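Local structure of putative histidinol-phosphate aminotransferase (Erwinia carotovora atroseptica, 3LY1) at residues Gly29-Ala34 / Ser259-Tyr264; Ser212-Met217 / Thr263-Ser268. The protein probably acts as a pyridoxal-phosphate-dependent transaminase of the histidinol-phosphate aminotransferase type, passing amino groups between substrates through its bound cofactor. All blocks are in the same frame, centred on the assembly; numbering follows the deposited sequence. Where two conformers were deposited one is given.

Interaction 1. Residues Gly29-Ala34 / Ser259-Tyr264; sequences GMSPKA and SAFITY
F261, near the start of helix 259-283, lays its ring against the backbone of G29-S31, the turn that leads into helix 32-40. The phenyl group leaves the helix with CG anti to its own backbone N (chi1 175°), which lays it along the backbone, from S31 back towards G29. Followed outward, CB comes first and lies 4.0 Å from CB of S31. At the root of the ring, CG is 3.7 Å from that same S31 CB. On one flank CD1 looks at S31 CA and, more distantly, at CD of P32, an apolar touch at the margin; on the other flank CD2 stays beside S31 CB. Further out CE1 and CE2 lie beneath S31 N. The tip, F261 CZ, ends 3.3 Å from G29 O, which approaches the ring obliquely.

S31 is therefore draped over one face. The S31 CB lies over the F261 ring, 23° off the normal through its centroid, a CH-pi contact, while S31 N stands above the same plane, displaced toward the rim. A flat, apolar side chain suits this place because it can lie closely against an extended backbone, and a small serine lets the two come together.

The hydroxyl of S31 has other work. With OG anti to the backbone N (chi1 164°), S31 OG accepts a weak bond of 3.4 Å from A34 N, and it is also hydrogen-bonded to D258 OD2. The other carboxylate oxygen of D258 receives F261 N, so one aspartate links the beginnings of both helices. P32, in the first turn after the cap, has no N-H to satisfy there. The arrangement is a serine N-cap of helix 32-40, with the cap residue and the two before it packed on an aromatic ring of the long helix 259-283.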
loop_
_atom_site.group_PDB
_atom_site.type_symbol
_atom_site.label_atom_id
_atom_site.label_comp_id
_atom_site.label_asym_id
_atom_site.label_seq_id
_atom_site.Cartn_x
_atom_site.Cartn_y
_atom_site.Cartn_z
ATOM N N GLY A 29 2.875 -0.493 -22.891
ATOM C CA GLY A 29 3.774 -0.827 -21.815
ATOM C C GLY A 29 4.132 0.471 -21.121
ATOM O O GLY A 29 4.011 1.550 -21.700
HETATM N N MSE A 30 4.537 0.364 -19.865
HETATM C CA MSE A 30 5.367 1.364 -19.222
HETATM C C MSE A 30 6.557 1.802 -20.109
HETATM O O MSE A 30 7.035 1.037 -20.948
HETATM C CB MSE A 30 5.935 0.650 -17.996
HETATM C CG MSE A 30 6.404 1.455 -16.894
HETATM SE SE MSE A 30 7.051 0.200 -15.522
HETATM C CE MSE A 30 5.414 -0.835 -15.363
ATOM N N SER A 31 7.052 3.023 -19.920
ATOM C CA SER A 31 8.336 3.471 -20.532
ATOM C C SER A 31 9.429 2.384 -20.496
ATOM O O SER A 31 9.591 1.714 -19.483
ATOM C CB SER A 31 8.844 4.694 -19.740
ATOM O OG SER A 31 10.210 4.994 -19.980
ATOM N N PRO A 32 10.189 2.203 -21.591
ATOM C CA PRO A 32 11.336 1.262 -21.602
ATOM C C PRO A 32 12.376 1.519 -20.489
ATOM O O PRO A 32 12.837 0.584 -19.820
ATOM C CB PRO A 32 11.932 1.461 -22.997
ATOM C CG PRO A 32 10.719 1.850 -23.852
ATOM C CD PRO A 32 9.904 2.734 -22.947
ATOM N N LYS A 33 12.730 2.772 -20.285
ATOM C CA LYS A 33 13.560 3.146 -19.159
ATOM C C LYS A 33 12.921 2.815 -17.778
ATOM O O LYS A 33 13.616 2.341 -16.882
ATOM C CB LYS A 33 13.884 4.627 -19.264
ATOM C CG LYS A 33 14.781 4.922 -20.472
ATOM C CD LYS A 33 15.051 6.407 -20.601
ATOM N N ALA A 34 11.612 3.025 -17.634
ATOM C CA ALA A 34 10.921 2.672 -16.382
ATOM C C ALA A 34 10.891 1.154 -16.177
ATOM O O ALA A 34 11.029 0.687 -15.029
ATOM C CB ALA A 34 9.495 3.249 -16.338
ATOM N N SER A 259 10.625 12.078 -20.690
ATOM C CA SER A 259 9.616 12.998 -21.198
ATOM C C SER A 259 9.121 12.592 -22.601
ATOM O O SER A 259 7.980 12.870 -22.964
ATOM C CB SER A 259 10.181 14.424 -21.186
ATOM O OG SER A 259 11.286 14.531 -22.067
ATOM N N ALA A 260 9.981 11.939 -23.375
ATOM C CA ALA A 260 9.630 11.483 -24.713
ATOM C C ALA A 260 8.492 10.453 -24.622
ATOM O O ALA A 260 7.530 10.491 -25.416
ATOM C CB ALA A 260 10.842 10.883 -25.404
ATOM N N PHE A 261 8.582 9.544 -23.648
ATOM C CA PHE A 261 7.527 8.556 -23.464
ATOM C C PHE A 261 6.186 9.207 -23.111
ATOM O O PHE A 261 5.166 8.804 -23.637
ATOM C CB PHE A 261 7.875 7.475 -22.426
ATOM C CG PHE A 261 6.734 6.539 -22.157
ATOM C CD1 PHE A 261 6.485 5.481 -23.001
ATOM C CD2 PHE A 261 5.866 6.758 -21.082
ATOM C CE1 PHE A 261 5.408 4.619 -22.763
ATOM C CE2 PHE A 261 4.804 5.918 -20.845
ATOM C CZ PHE A 261 4.575 4.837 -21.691
ATOM N N ILE A 262 6.188 10.201 -22.229
ATOM C CA ILE A 262 4.931 10.845 -21.781
ATOM C C ILE A 262 4.224 11.499 -22.982
ATOM O O ILE A 262 3.014 11.331 -23.222
ATOM C CB ILE A 262 5.226 11.852 -20.648
ATOM C CG1 ILE A 262 5.759 11.081 -19.430
ATOM C CG2 ILE A 262 3.997 12.684 -20.259
ATOM C CD1 ILE A 262 4.694 10.125 -18.774
ATOM N N THR A 263 5.022 12.176 -23.799
ATOM C CA THR A 263 4.521 12.732 -25.067
ATOM C C THR A 263 3.886 11.670 -25.959
ATOM O O THR A 263 2.803 11.880 -26.480
ATOM C CB THR A 263 5.655 13.439 -25.813
ATOM O OG1 THR A 263 6.073 14.549 -25.012
ATOM C CG2 THR A 263 5.193 13.916 -27.210
ATOM N N TYR A 264 4.566 10.540 -26.114
ATOM C CA TYR A 264 4.067 9.419 -26.925
ATOM C C TYR A 264 2.771 8.801 -26.332
ATOM O O TYR A 264 1.837 8.466 -27.070
ATOM C CB TYR A 264 5.169 8.350 -27.063
ATOM C CG TYR A 264 4.717 7.031 -27.649
ATOM C CD1 TYR A 264 4.188 6.956 -28.943
ATOM C CD2 TYR A 264 4.859 5.852 -26.934
ATOM C CE1 TYR A 264 3.765 5.737 -29.483
ATOM C CE2 TYR A 264 4.437 4.622 -27.462
ATOM C CZ TYR A 264 3.887 4.574 -28.725
ATOM O OH TYR A 264 3.482 3.358 -29.231
#

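Interaction 2. Residues Ser212-Met217 / Thr263-Ser268; sequences SKIHAM and TYSKKS. With PLP (pyridoxal-5'-phosphate), chain E; EDO (1,2-ethanediol), chain H.
The pyridoxal-phosphate pocket of this protein includes the loop 212-217, and the contact joins that loop to helix 259-283. I214 and S265 meet at its centre: S265 OG donates to I214 O over 2.7 Å. The hydroxyl arrives in the carbonyl plane on a lone pair, with a C=O...OG angle of 131°. S265 places OG anti to its backbone N (chi1 -178°), directing it off the helix to the loop. Serine suits this buried position, being short enough to fit between helix and loop yet able to satisfy a main-chain oxygen.

The side chain of I214 reaches the same helix. I214 CG1 lies 3.8 Å from S265 OG, and I214 CD1 runs on to K266, 3.8 Å from its N and 4.0 Å from its CB. K266 offers only the base of its chain here; its ammonium group leads away to a salt bridge with D270. I214 and H215 occupy the middle of a type I turn from K213 to A216, closed by A216 N bonding to K213 O.

Toward the cofactor, S212 OG donates a short hydrogen bond of 2.5 Å to PLP O3P, and K213 NZ stands 3.5 Å from PLP C4A, consistent with an aldehyde not joined to the lysine in this model. Y48 of the second subunit is hydrogen-bonded to K213 NZ. N26 ND2 is bonded to both S265 OG and K213 O, joining helix and turn a second time. The chemistry implies that S265 OG, donating to I214 O and bonded to N26 ND2, fixes the loop's main chain through neutral groups, while S212 and K213 turn their polar ends to the cofactor side.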
loop_
_atom_site.group_PDB
_atom_site.type_symbol
_atom_site.label_atom_id
_atom_site.label_comp_id
_atom_site.label_asym_id
_atom_site.label_seq_id
_atom_site.Cartn_x
_atom_site.Cartn_y
_atom_site.Cartn_z
ATOM N N SER A 212 -0.466 5.663 -12.459
ATOM C CA SER A 212 -1.203 4.537 -13.015
ATOM C C SER A 212 -1.712 4.798 -14.454
ATOM O O SER A 212 -2.105 3.858 -15.110
ATOM C CB SER A 212 -2.391 4.177 -12.129
ATOM O OG SER A 212 -2.005 3.590 -10.914
ATOM N N LYS A 213 -1.716 6.045 -14.925
ATOM C CA LYS A 213 -2.419 6.394 -16.181
ATOM C C LYS A 213 -1.452 6.863 -17.272
ATOM O O LYS A 213 -0.919 6.023 -17.979
ATOM C CB LYS A 213 -3.566 7.364 -15.917
ATOM C CG LYS A 213 -4.512 6.940 -14.745
ATOM C CD LYS A 213 -5.270 5.641 -14.970
ATOM C CE LYS A 213 -6.083 5.206 -13.758
ATOM N NZ LYS A 213 -6.835 3.930 -14.001
ATOM N N ILE A 214 -1.142 8.146 -17.381
ATOM C CA ILE A 214 -0.200 8.566 -18.440
ATOM C C ILE A 214 1.119 7.775 -18.325
ATOM O O ILE A 214 1.692 7.362 -19.354
ATOM C CB ILE A 214 0.067 10.104 -18.459
ATOM C CG1 ILE A 214 0.818 10.524 -19.735
ATOM C CG2 ILE A 214 0.828 10.552 -17.262
ATOM C CD1 ILE A 214 -0.056 11.081 -20.809
ATOM N N HIS A 215 1.584 7.547 -17.086
ATOM C CA HIS A 215 2.851 6.860 -16.865
ATOM C C HIS A 215 2.720 5.344 -17.016
ATOM O O HIS A 215 3.703 4.639 -16.930
ATOM C CB HIS A 215 3.439 7.198 -15.481
ATOM C CG HIS A 215 3.976 8.601 -15.362
ATOM N ND1 HIS A 215 5.272 8.922 -15.678
ATOM C CD2 HIS A 215 3.391 9.752 -14.949
ATOM C CE1 HIS A 215 5.469 10.209 -15.458
ATOM N NE2 HIS A 215 4.344 10.736 -15.019
ATOM N N ALA A 216 1.510 4.833 -17.193
ATOM C CA ALA A 216 1.313 3.412 -17.538
ATOM C C ALA A 216 1.804 2.413 -16.472
ATOM O O ALA A 216 2.257 1.334 -16.812
ATOM C CB ALA A 216 1.968 3.094 -18.921
HETATM N N MSE A 217 1.650 2.743 -15.194
HETATM C CA MSE A 217 2.179 1.895 -14.115
HETATM C C MSE A 217 1.105 1.496 -13.096
HETATM O O MSE A 217 1.418 1.346 -11.896
HETATM C CB MSE A 217 3.314 2.636 -13.396
HETATM C CG MSE A 217 4.468 3.028 -14.269
HETATM SE SE MSE A 217 5.846 4.237 -13.389
HETATM C CE MSE A 217 5.718 3.536 -11.808
ATOM N N THR A 263 5.022 12.176 -23.799
ATOM C CA THR A 263 4.521 12.732 -25.067
ATOM C C THR A 263 3.886 11.670 -25.959
ATOM O O THR A 263 2.803 11.880 -26.480
ATOM C CB THR A 263 5.655 13.439 -25.813
ATOM O OG1 THR A 263 6.073 14.549 -25.012
ATOM C CG2 THR A 263 5.193 13.916 -27.210
ATOM N N TYR A 264 4.566 10.540 -26.114
ATOM C CA TYR A 264 4.067 9.419 -26.925
ATOM C C TYR A 264 2.771 8.801 -26.332
ATOM O O TYR A 264 1.837 8.466 -27.070
ATOM C CB TYR A 264 5.169 8.350 -27.063
ATOM C CG TYR A 264 4.717 7.031 -27.649
ATOM C CD1 TYR A 264 4.188 6.956 -28.943
ATOM C CD2 TYR A 264 4.859 5.852 -26.934
ATOM C CE1 TYR A 264 3.765 5.737 -29.483
ATOM C CE2 TYR A 264 4.437 4.622 -27.462
ATOM C CZ TYR A 264 3.887 4.574 -28.725
ATOM O OH TYR A 264 3.482 3.358 -29.231
ATOM N N SER A 265 2.771 8.632 -25.013
ATOM C CA SER A 265 1.635 8.097 -24.259
ATOM C C SER A 265 0.375 8.942 -24.532
ATOM O O SER A 265 -0.660 8.401 -24.842
ATOM C CB SER A 265 1.987 8.025 -22.757
ATOM O OG SER A 265 0.946 7.467 -21.959
ATOM N N LYS A 266 0.478 10.261 -24.486
ATOM C CA LYS A 266 -0.657 11.142 -24.804
ATOM C C LYS A 266 -1.056 11.056 -26.299
ATOM O O LYS A 266 -2.237 10.906 -26.651
ATOM C CB LYS A 266 -0.324 12.606 -24.464
ATOM C CG LYS A 266 -1.351 13.583 -24.999
ATOM C CD LYS A 266 -1.224 14.965 -24.440
ATOM C CE LYS A 266 -2.468 15.768 -24.762
ATOM N NZ LYS A 266 -2.704 15.838 -26.234
ATOM N N LYS A 267 -0.057 11.145 -27.175
ATOM C CA LYS A 267 -0.307 11.161 -28.623
ATOM C C LYS A 267 -1.018 9.898 -29.076
ATOM O O LYS A 267 -1.994 9.980 -29.831
ATOM C CB LYS A 267 0.995 11.334 -29.403
ATOM C CG LYS A 267 0.784 11.376 -30.942
ATOM C CD LYS A 267 2.113 11.464 -31.734
ATOM C CE LYS A 267 1.924 12.007 -33.183
ATOM N NZ LYS A 267 0.518 11.809 -33.742
ATOM N N SER A 268 -0.556 8.737 -28.598
ATOM C CA SER A 268 -1.198 7.461 -28.928
ATOM C C SER A 268 -2.649 7.443 -28.429
ATOM O O SER A 268 -3.561 6.985 -29.132
ATOM C CB SER A 268 -0.411 6.272 -28.362
ATOM O OG SER A 268 -1.087 5.031 -28.585
HETATM N N1 PLP E . -8.890 8.371 -9.175
HETATM C C2 PLP E . -9.602 8.120 -10.330
HETATM C C2A PLP E . -10.472 9.215 -10.895
HETATM C C3 PLP E . -9.512 6.853 -10.907
HETATM O O3 PLP E . -10.227 6.599 -12.033
HETATM C C4 PLP E . -8.703 5.862 -10.308
HETATM C C4A PLP E . -8.491 4.533 -10.987
HETATM O O4A PLP E . -9.504 3.954 -11.342
HETATM C C5 PLP E . -7.998 6.135 -9.130
HETATM C C6 PLP E . -8.127 7.409 -8.576
HETATM C C5A PLP E . -7.131 5.105 -8.439
HETATM O O4P PLP E . -6.015 4.639 -9.221
HETATM P P PLP E . -4.652 4.185 -8.526
HETATM O O1P PLP E . -4.877 3.599 -7.168
HETATM O O2P PLP E . -3.866 5.469 -8.502
HETATM O O3P PLP E . -4.112 3.189 -9.539
HETATM C C1 EDO H . 3.556 12.370 -11.656
HETATM O O1 EDO H . 2.317 13.055 -11.804
HETATM C C2 EDO H . 4.682 13.362 -11.893
HETATM O O2 EDO H . 4.868 13.479 -13.299
#

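Interactions 1 and 2 use successive turns of helix 259-283, share T263 and Y264, and have centres about 7 Å apart. Both are largely buried, although interaction 1 has an exposed margin and lies farther from the centre of the chain. Their chemistry differs: 29-34 rests on the helix through an aromatic face, whereas 212-217 is joined to it by a hydroxyl-to-carbonyl bond with an aliphatic fringe. The two also touch directly, I262 CD1 packing 3.4 Å from H215 ND1 and M30 CG 3.6 Å from M217 CG. One helix thus carries both the capped turn, whose M30 also packs on A45 of the second subunit, and the cofactor-binding loop.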